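PDB 1USY: ATP phosphoribosyltransferase regulatory subunit from Thermotoga maritima, which is probably required for the first step of histidine biosynthesis and may allow histidine to feedback-regulate ATP phosphoribosyltransferase. Local coordinates for residues B[181-186]-B[224-229]; B[160-165]-B[174-179]. All coordinates share one frame; numbering follows the deposited sequence.

Interaction 1 (B[181-186]-B[224-229]); sequences EDSIYR and DLTLAR. With HIS (histidine), chain M.
Asp224, which receives Ser183 against its carboxylate, has OD1 held from within its own loop: the backbone N of Thr226 donates to Asp224 OD1 at 2.7 Å, nearly along the C-O axis and with an N-H...O angle of 152°. This closes an Asx turn just after strand 220-223. Thr226 OG1 also donates to OD1, though the modelled separation is too short to be taken literally. It gets there because OG1 sits between the backbone N and the carbonyl carbon (chi1 58°), which turns CG2 towards the helix instead.

The helix 174-185 side of the contact is Ser183. Its CB lies 3.6 Å from Asp224 OD1 and almost equally far from CG and OD2, so it rests against the carboxylate as a whole without singling out one oxygen. The Ser183 hydroxyl is engaged by its own helix, with OG hydrogen-bonded to Ile180 O, and presents its flank to Thr226, OG lying 3.6 Å from Thr226 CG2.

The two residues that follow, Ile184 and Tyr185, face a bound histidine. Ile184 CD1 approaches the ligand CA, and Tyr185 OH stands 3.8 Å from the imidazole NE2. Ile184 CG2 also covers one face of the Tyr185 ring, 3.8 Å above its centre.

Asp224 OD2 forms salt bridges with Arg187 and with Lys157, itself a residue of the histidine pocket. With both oxygens so engaged in a buried setting, Asp224 is probably kept ionised despite the nearby Glu128, and it ties the loop electrostatically to Arg187, just past the helix end, and to Lys157 of the pocket.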
ATOM      1  N   GLU B 181     -39.578 -28.286   3.237  1.00 16.06           N
ATOM      2  CA  GLU B 181     -41.012 -28.076   3.465  1.00 20.59           C
ATOM      3  C   GLU B 181     -41.375 -27.762   4.963  1.00 18.57           C
ATOM      4  O   GLU B 181     -42.246 -26.950   5.249  1.00 14.04           O
ATOM      5  CB  GLU B 181     -41.793 -29.297   2.948  1.00 15.09           C
ATOM      6  CG  GLU B 181     -41.921 -29.363   1.439  1.00 25.48           C
ATOM      7  CD  GLU B 181     -42.837 -30.476   0.987  1.00 31.53           C
ATOM      8  OE1 GLU B 181     -42.380 -31.641   0.926  1.00 42.98           O
ATOM      9  OE2 GLU B 181     -44.026 -30.205   0.701  1.00 39.76           O
ATOM     10  N   ASP B 182     -40.690 -28.395   5.901  1.00 14.78           N
ATOM     11  CA  ASP B 182     -40.900 -28.100   7.306  1.00 17.21           C
ATOM     12  C   ASP B 182     -40.540 -26.682   7.609  1.00 15.78           C
ATOM     13  O   ASP B 182     -41.277 -25.990   8.339  1.00 18.93           O
ATOM     14  CB  ASP B 182     -40.084 -29.033   8.196  1.00 13.81           C
ATOM     15  CG  ASP B 182     -40.774 -30.362   8.409  1.00 24.45           C
ATOM     16  OD1 ASP B 182     -40.135 -31.279   8.992  1.00 30.49           O
ATOM     17  OD2 ASP B 182     -41.962 -30.573   8.002  1.00 19.06           O
ATOM     18  N   SER B 183     -39.427 -26.256   7.013  1.00 10.89           N
ATOM     19  CA  SER B 183     -38.833 -24.959   7.273  1.00  9.63           C
ATOM     20  C   SER B 183     -39.755 -23.867   6.705  1.00 14.68           C
ATOM     21  O   SER B 183     -39.608 -22.677   7.057  1.00 17.48           O
ATOM     22  CB  SER B 183     -37.427 -24.898   6.650  1.00  4.55           C
ATOM     23  OG  SER B 183     -37.484 -24.399   5.308  1.00 13.28           O
ATOM     24  N   ILE B 184     -40.680 -24.263   5.819  1.00  9.04           N
ATOM     25  CA  ILE B 184     -41.703 -23.338   5.354  1.00 14.78           C
ATOM     26  C   ILE B 184     -43.000 -23.403   6.162  1.00 15.86           C
ATOM     27  O   ILE B 184     -43.521 -22.361   6.576  1.00 19.63           O
ATOM     28  CB  ILE B 184     -42.026 -23.475   3.828  1.00 14.05           C
ATOM     29  CG1 ILE B 184     -40.829 -23.059   2.964  1.00 18.57           C
ATOM     30  CG2 ILE B 184     -43.166 -22.508   3.441  1.00 10.43           C
ATOM     31  CD1 ILE B 184     -40.510 -24.046   1.903  1.00 23.08           C
ATOM     32  N   TYR B 185     -43.523 -24.619   6.351  1.00 17.90           N
ATOM     33  CA  TYR B 185     -44.887 -24.827   6.854  1.00 17.91           C
ATOM     34  C   TYR B 185     -45.035 -25.287   8.291  1.00 20.00           C
ATOM     35  O   TYR B 185     -46.109 -25.086   8.855  1.00 20.48           O
ATOM     36  CB  TYR B 185     -45.601 -25.852   6.007  1.00 17.15           C
ATOM     37  CG  TYR B 185     -45.883 -25.383   4.615  1.00 18.39           C
ATOM     38  CD1 TYR B 185     -45.195 -25.956   3.517  1.00 15.19           C
ATOM     39  CD2 TYR B 185     -46.812 -24.361   4.377  1.00  9.21           C
ATOM     40  CE1 TYR B 185     -45.448 -25.525   2.197  1.00  9.32           C
ATOM     41  CE2 TYR B 185     -47.084 -23.925   3.076  1.00 10.30           C
ATOM     42  CZ  TYR B 185     -46.414 -24.524   1.987  1.00 18.29           C
ATOM     43  OH  TYR B 185     -46.658 -24.102   0.699  1.00 17.89           O
ATOM     44  N   ARG B 186     -44.000 -25.920   8.864  1.00 21.25           N
ATOM     45  CA  ARG B 186     -44.091 -26.418  10.242  1.00 19.61           C
ATOM     46  C   ARG B 186     -42.893 -26.065  11.109  1.00 19.02           C
ATOM     47  O   ARG B 186     -42.213 -26.949  11.659  1.00 21.94           O
ATOM     48  CB  ARG B 186     -44.376 -27.938  10.327  1.00 19.50           C
ATOM     49  CG  ARG B 186     -44.631 -28.715   9.053  1.00 31.52           C
ATOM     50  CD  ARG B 186     -45.706 -29.797   9.197  1.00 29.99           C
ATOM     51  NE  ARG B 186     -46.954 -29.249   8.688  1.00 44.29           N
ATOM     52  CZ  ARG B 186     -48.207 -29.465   9.130  1.00 43.07           C
ATOM     53  NH1 ARG B 186     -48.521 -30.293  10.160  1.00 34.81           N
ATOM     54  NH2 ARG B 186     -49.170 -28.831   8.487  1.00 31.68           N
ATOM     55  N   ASP B 224     -35.849 -23.950  11.887  1.00 16.68           N
ATOM     56  CA  ASP B 224     -35.490 -23.987  10.448  1.00 18.08           C
ATOM     57  C   ASP B 224     -34.112 -24.610  10.263  1.00 11.84           C
ATOM     58  O   ASP B 224     -33.109 -24.060  10.670  1.00 15.27           O
ATOM     59  CB  ASP B 224     -35.498 -22.581   9.848  1.00 14.70           C
ATOM     60  CG  ASP B 224     -35.183 -22.575   8.347  1.00 22.06           C
ATOM     61  OD1 ASP B 224     -34.351 -23.413   7.862  1.00 19.55           O
ATOM     62  OD2 ASP B 224     -35.736 -21.745   7.584  1.00 10.87           O
ATOM     63  N   LEU B 225     -34.100 -25.773   9.643  1.00 17.24           N
ATOM     64  CA  LEU B 225     -32.908 -26.597   9.495  1.00 12.16           C
ATOM     65  C   LEU B 225     -32.229 -26.449   8.116  1.00 15.82           C
ATOM     66  O   LEU B 225     -31.381 -27.283   7.737  1.00 12.69           O
ATOM     67  CB  LEU B 225     -33.300 -28.041   9.715  1.00 13.83           C
ATOM     68  CG  LEU B 225     -33.580 -28.571  11.131  1.00 14.12           C
ATOM     69  CD1 LEU B 225     -33.597 -27.516  12.250  1.00 14.39           C
ATOM     70  CD2 LEU B 225     -34.890 -29.335  11.108  1.00 17.22           C
ATOM     71  N   THR B 226     -32.706 -25.448   7.355  1.00 10.95           N
ATOM     72  CA  THR B 226     -31.925 -25.200   6.150  1.00 17.61           C
ATOM     73  C   THR B 226     -30.654 -24.422   6.568  1.00 24.25           C
ATOM     74  O   THR B 226     -30.190 -24.525   7.695  1.00 36.71           O
ATOM     75  CB  THR B 226     -32.814 -24.433   5.143  1.00 17.26           C
ATOM     76  OG1 THR B 226     -33.279 -23.218   5.701  1.00 24.85           O
ATOM     77  CG2 THR B 226     -34.059 -25.234   4.728  1.00 14.58           C
ATOM     78  N   LEU B 227     -30.134 -23.671   5.661  1.00 29.11           N
ATOM     79  CA  LEU B 227     -28.885 -22.871   5.824  1.00 35.27           C
ATOM     80  C   LEU B 227     -27.740 -23.794   6.300  1.00 32.70           C
ATOM     81  O   LEU B 227     -27.305 -23.780   7.469  1.00 32.99           O
ATOM     82  CB  LEU B 227     -29.082 -21.562   6.721  1.00 37.56           C
ATOM     83  CG  LEU B 227     -29.311 -21.550   8.273  1.00 38.48           C
ATOM     84  CD1 LEU B 227     -30.150 -20.313   8.667  1.00 26.35           C
ATOM     85  CD2 LEU B 227     -30.049 -22.736   8.896  1.00 44.87           C
ATOM     86  N   ALA B 228     -27.341 -24.539   5.278  1.00 29.44           N
ATOM     87  CA  ALA B 228     -26.276 -25.516   5.299  1.00 33.35           C
ATOM     88  C   ALA B 228     -24.899 -24.820   5.316  1.00 34.25           C
ATOM     89  O   ALA B 228     -23.897 -25.396   5.741  1.00 34.49           O
ATOM     90  CB  ALA B 228     -26.360 -26.391   4.038  1.00 33.39           C
ATOM     91  N   ARG B 229     -24.837 -23.559   4.849  1.00 29.00           N
ATOM     92  CA  ARG B 229     -23.530 -22.825   4.818  1.00 33.36           C
ATOM     93  C   ARG B 229     -23.033 -22.527   6.227  1.00 35.27           C
ATOM     94  O   ARG B 229     -21.843 -22.236   6.424  1.00 42.59           O
ATOM     95  CB  ARG B 229     -23.598 -21.473   4.077  1.00 31.40           C
ATOM     96  CG  ARG B 229     -24.968 -20.828   4.071  1.00 24.78           C
ATOM     97  CD  ARG B 229     -25.149 -19.774   5.156  1.00 29.35           C
ATOM     98  NE  ARG B 229     -26.526 -19.303   5.214  1.00 40.31           N
ATOM     99  CZ  ARG B 229     -27.183 -18.822   4.154  1.00 48.49           C
ATOM    100  NH1 ARG B 229     -26.584 -18.734   2.952  1.00 48.30           N
ATOM    101  NH2 ARG B 229     -28.453 -18.411   4.192  1.00 49.57           N
TER
HETATM  102  CA  HIS M1204     -40.014 -22.148  -0.590  0.80 53.24           C
HETATM  103  C   HIS M1204     -39.359 -23.341  -1.296  0.80 45.44           C
HETATM  104  CB  HIS M1204     -41.099 -21.487  -1.482  0.80 54.75           C
HETATM  105  CG  HIS M1204     -42.321 -22.333  -1.699  0.80 55.39           C
HETATM  106  ND1 HIS M1204     -42.307 -23.712  -1.626  0.80 59.90           N
HETATM  107  CD2 HIS M1204     -43.595 -21.991  -2.001  0.80 54.22           C
HETATM  108  CE1 HIS M1204     -43.520 -24.177  -1.860  0.80 53.54           C
HETATM  109  NE2 HIS M1204     -44.320 -23.152  -2.088  0.80 52.58           N

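Interaction 2 (B[160-165]-B[174-179]); sequences AEIEFL and SRVEKI. With HIS (histidine), chain N.
The carboxylates of Glu163 and Glu177 meet at right angles, their planes 89° apart: Glu163 OE2 stands over one face of the Glu177 group, 3.2 Å from Glu177 OE2 and 3.4 Å from its CD. They sit at the margin of an antiparallel helical hairpin, in which the axes of 160-165 and 174-179, on helices 159-168 and 174-185, run at 170° and approach to 10.0 Å. Both oxygens are acceptors, so the encounter brings like charges together and would probably be unfavourable if both groups are ionised. Glu163, at the exposed side, reaches across through a bend at chi2 (-127°), whereas Glu177 extends beyond CG.

Cohesion comes from the apolar atoms further in. Ile162 points at the partner helix and uses two branches: with chi1 at -83°, CG2 falls opposite the backbone N and lies beside Glu177 CG, and the two side chains run antiparallel alongside each other. The longer branch goes deeper, towards Val176. Leu153 and Ile154 of helix 147-156 pack on Ile162 and Val176 respectively, making the hairpin part of a small helical cluster.

Helix 159-168 has a second surface: Glu161 forms a salt bridge with a basic side chain of another protein chain and borders a bound histidine. Within the hairpin, the buried seam is closed by Ile162 CD1 against Val176 CG1 at 3.9 Å.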
ATOM      1  N   ALA B 160     -37.664 -27.341  -5.904  1.00 23.85           N
ATOM      2  CA  ALA B 160     -37.967 -27.795  -7.274  1.00 23.27           C
ATOM      3  C   ALA B 160     -36.805 -28.555  -7.952  1.00 22.05           C
ATOM      4  O   ALA B 160     -37.052 -29.502  -8.716  1.00 20.85           O
ATOM      5  CB  ALA B 160     -38.414 -26.625  -8.144  1.00 21.08           C
ATOM      6  N   GLU B 161     -35.564 -28.132  -7.686  1.00 18.83           N
ATOM      7  CA  GLU B 161     -34.382 -28.804  -8.220  1.00 22.87           C
ATOM      8  C   GLU B 161     -34.131 -30.112  -7.473  1.00 24.79           C
ATOM      9  O   GLU B 161     -33.599 -31.074  -8.032  1.00 19.68           O
ATOM     10  CB  GLU B 161     -33.156 -27.920  -8.116  1.00 25.90           C
ATOM     11  CG  GLU B 161     -31.920 -28.576  -8.699  1.00 36.67           C
ATOM     12  CD  GLU B 161     -31.348 -27.797  -9.848  1.00 43.57           C
ATOM     13  OE1 GLU B 161     -30.724 -26.731  -9.594  1.00 47.00           O
ATOM     14  OE2 GLU B 161     -31.537 -28.251 -11.004  1.00 49.45           O
ATOM     15  N   ILE B 162     -34.511 -30.140  -6.204  1.00 22.35           N
ATOM     16  CA  ILE B 162     -34.450 -31.383  -5.455  1.00 24.95           C
ATOM     17  C   ILE B 162     -35.434 -32.419  -6.016  1.00 22.48           C
ATOM     18  O   ILE B 162     -35.053 -33.556  -6.252  1.00 26.92           O
ATOM     19  CB  ILE B 162     -34.657 -31.128  -3.945  1.00 24.60           C
ATOM     20  CG1 ILE B 162     -33.332 -30.712  -3.314  1.00 23.99           C
ATOM     21  CG2 ILE B 162     -35.190 -32.368  -3.244  1.00 24.69           C
ATOM     22  CD1 ILE B 162     -33.478 -29.687  -2.231  1.00 32.24           C
ATOM     23  N   GLU B 163     -36.687 -32.031  -6.238  1.00 21.12           N
ATOM     24  CA  GLU B 163     -37.659 -32.962  -6.808  1.00 24.89           C
ATOM     25  C   GLU B 163     -37.205 -33.472  -8.185  1.00 24.88           C
ATOM     26  O   GLU B 163     -37.395 -34.643  -8.505  1.00 27.98           O
ATOM     27  CB  GLU B 163     -39.057 -32.349  -6.891  1.00 26.48           C
ATOM     28  CG  GLU B 163     -39.460 -31.582  -5.653  1.00 36.05           C
ATOM     29  CD  GLU B 163     -40.785 -32.023  -5.076  1.00 45.81           C
ATOM     30  OE1 GLU B 163     -41.797 -31.309  -5.321  1.00 47.89           O
ATOM     31  OE2 GLU B 163     -40.807 -33.070  -4.363  1.00 47.05           O
ATOM     32  N   PHE B 164     -36.596 -32.588  -8.965  1.00 21.35           N
ATOM     33  CA  PHE B 164     -36.002 -32.915 -10.258  1.00 25.91           C
ATOM     34  C   PHE B 164     -34.739 -33.777 -10.107  1.00 25.56           C
ATOM     35  O   PHE B 164     -34.525 -34.693 -10.877  1.00 28.76           O
ATOM     36  CB  PHE B 164     -35.697 -31.625 -11.050  1.00 24.15           C
ATOM     37  CG  PHE B 164     -34.879 -31.843 -12.305  1.00 27.64           C
ATOM     38  CD1 PHE B 164     -35.456 -32.399 -13.451  1.00 31.52           C
ATOM     39  CD2 PHE B 164     -33.535 -31.477 -12.347  1.00 32.58           C
ATOM     40  CE1 PHE B 164     -34.708 -32.604 -14.606  1.00 30.88           C
ATOM     41  CE2 PHE B 164     -32.771 -31.674 -13.503  1.00 32.25           C
ATOM     42  CZ  PHE B 164     -33.358 -32.234 -14.634  1.00 33.53           C
ATOM     43  N   LEU B 165     -33.897 -33.483  -9.130  1.00 28.95           N
ATOM     44  CA  LEU B 165     -32.755 -34.343  -8.851  1.00 32.13           C
ATOM     45  C   LEU B 165     -33.206 -35.747  -8.443  1.00 35.91           C
ATOM     46  O   LEU B 165     -32.548 -36.728  -8.789  1.00 38.44           O
ATOM     47  CB  LEU B 165     -31.886 -33.755  -7.749  1.00 34.59           C
ATOM     48  CG  LEU B 165     -30.430 -33.460  -8.107  1.00 35.80           C
ATOM     49  CD1 LEU B 165     -29.624 -33.413  -6.822  1.00 38.11           C
ATOM     50  CD2 LEU B 165     -29.837 -34.481  -9.071  1.00 36.14           C
ATOM     51  N   SER B 174     -36.477 -37.637  -0.363  1.00 29.01           N
ATOM     52  CA  SER B 174     -37.728 -37.333   0.357  1.00 29.70           C
ATOM     53  C   SER B 174     -37.551 -36.735   1.769  1.00 30.40           C
ATOM     54  O   SER B 174     -38.310 -35.843   2.181  1.00 31.68           O
ATOM     55  CB  SER B 174     -38.616 -38.582   0.450  1.00 26.98           C
ATOM     56  OG  SER B 174     -38.167 -39.390   1.507  1.00 31.63           O
ATOM     57  N   ARG B 175     -36.566 -37.221   2.524  1.00 29.06           N
ATOM     58  CA  ARG B 175     -36.292 -36.581   3.806  1.00 30.14           C
ATOM     59  C   ARG B 175     -35.553 -35.253   3.672  1.00 30.72           C
ATOM     60  O   ARG B 175     -35.596 -34.433   4.606  1.00 33.99           O
ATOM     61  CB  ARG B 175     -35.595 -37.514   4.813  1.00 31.88           C
ATOM     62  CG  ARG B 175     -34.650 -38.556   4.249  1.00 36.01           C
ATOM     63  CD  ARG B 175     -34.209 -39.618   5.283  1.00 35.10           C
ATOM     64  NE  ARG B 175     -33.981 -39.035   6.604  1.00 37.69           N
ATOM     65  CZ  ARG B 175     -32.805 -38.904   7.213  1.00 34.26           C
ATOM     66  NH1 ARG B 175     -31.674 -39.339   6.658  1.00 31.38           N
ATOM     67  NH2 ARG B 175     -32.759 -38.332   8.402  1.00 36.09           N
ATOM     68  N   VAL B 176     -34.912 -35.005   2.517  1.00 26.86           N
ATOM     69  CA  VAL B 176     -34.377 -33.673   2.223  1.00 18.51           C
ATOM     70  C   VAL B 176     -35.567 -32.742   1.952  1.00 20.32           C
ATOM     71  O   VAL B 176     -35.677 -31.652   2.514  1.00 16.51           O
ATOM     72  CB  VAL B 176     -33.445 -33.657   1.002  1.00 18.18           C
ATOM     73  CG1 VAL B 176     -33.002 -32.231   0.699  1.00  7.33           C
ATOM     74  CG2 VAL B 176     -32.219 -34.538   1.223  1.00 14.80           C
ATOM     75  N   GLU B 177     -36.478 -33.209   1.110  1.00 20.75           N
ATOM     76  CA  GLU B 177     -37.675 -32.445   0.770  1.00 24.83           C
ATOM     77  C   GLU B 177     -38.495 -32.081   2.026  1.00 27.44           C
ATOM     78  O   GLU B 177     -39.121 -31.023   2.071  1.00 25.75           O
ATOM     79  CB  GLU B 177     -38.543 -33.235  -0.216  1.00 26.55           C
ATOM     80  CG  GLU B 177     -37.873 -33.457  -1.580  1.00 27.12           C
ATOM     81  CD  GLU B 177     -38.461 -34.616  -2.375  1.00 29.76           C
ATOM     82  OE1 GLU B 177     -39.173 -35.468  -1.777  1.00 25.07           O
ATOM     83  OE2 GLU B 177     -38.195 -34.695  -3.604  1.00 32.27           O
ATOM     84  N   LYS B 178     -38.460 -32.947   3.043  1.00 24.07           N
ATOM     85  CA  LYS B 178     -39.278 -32.755   4.231  1.00 27.36           C
ATOM     86  C   LYS B 178     -38.693 -31.647   5.114  1.00 28.79           C
ATOM     87  O   LYS B 178     -39.423 -30.755   5.592  1.00 26.12           O
ATOM     88  CB  LYS B 178     -39.459 -34.070   4.992  1.00 32.83           C
ATOM     89  CG  LYS B 178     -40.683 -34.134   5.884  1.00 36.35           C
ATOM     90  CD  LYS B 178     -40.286 -34.570   7.302  1.00 47.29           C
ATOM     91  CE  LYS B 178     -41.433 -34.406   8.306  1.00 47.68           C
ATOM     92  NZ  LYS B 178     -40.926 -33.889   9.602  1.00 50.15           N
ATOM     93  N   ILE B 179     -37.378 -31.691   5.288  1.00 24.01           N
ATOM     94  CA  ILE B 179     -36.636 -30.633   5.970  1.00 23.89           C
ATOM     95  C   ILE B 179     -36.956 -29.233   5.388  1.00 19.47           C
ATOM     96  O   ILE B 179     -37.328 -28.313   6.118  1.00 25.63           O
ATOM     97  CB  ILE B 179     -35.131 -30.985   5.901  1.00 24.55           C
ATOM     98  CG1 ILE B 179     -34.799 -31.952   7.033  1.00 25.91           C
ATOM     99  CG2 ILE B 179     -34.241 -29.757   5.927  1.00 24.09           C
ATOM    100  CD1 ILE B 179     -34.029 -31.329   8.138  1.00 30.36           C
TER
HETATM  101  C   HIS N1205     -28.475 -24.365  -9.424  0.80 60.10           C
HETATM  102  O   HIS N1205     -27.672 -23.759 -10.172  0.80 64.50           O
HETATM  103  CB  HIS N1205     -29.500 -25.203 -11.481  0.80 70.25           C
HETATM  104  CG  HIS N1205     -29.592 -23.748 -11.765  0.80 67.71           C
HETATM  105  ND1 HIS N1205     -30.624 -23.210 -12.502  0.80 72.44           N
HETATM  106  CD2 HIS N1205     -28.784 -22.738 -11.392  0.80 66.51           C
HETATM  107  CE1 HIS N1205     -30.431 -21.908 -12.560  0.80 71.29           C
HETATM  108  NE2 HIS N1205     -29.333 -21.610 -11.899  0.80 66.91           N
HETATM  109  OXT HIS N1205     -28.335 -24.190  -8.223  0.80 62.00           O

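How the interactions relate
Helix 174-185 serves both contacts, its first half in interaction 2 and its last turn in interaction 1; the centres of the two contacts are about 12 Å apart. Interaction 2 closes first along the chain, pairing neighbouring helices; interaction 1 then brings the end of the same helix back to the loop that follows strand 220-223, an outermost strand, within this chain, of the large mixed sheet. The two meet directly where Ile179 CD1 packs on Leu225 CD2, 3.7 Å away. The helical cluster is thereby joined to the sheet of the histidyl-tRNA synthetase-like fold, and it carries histidine sites beside another protein chain, consistent with a regulatory role.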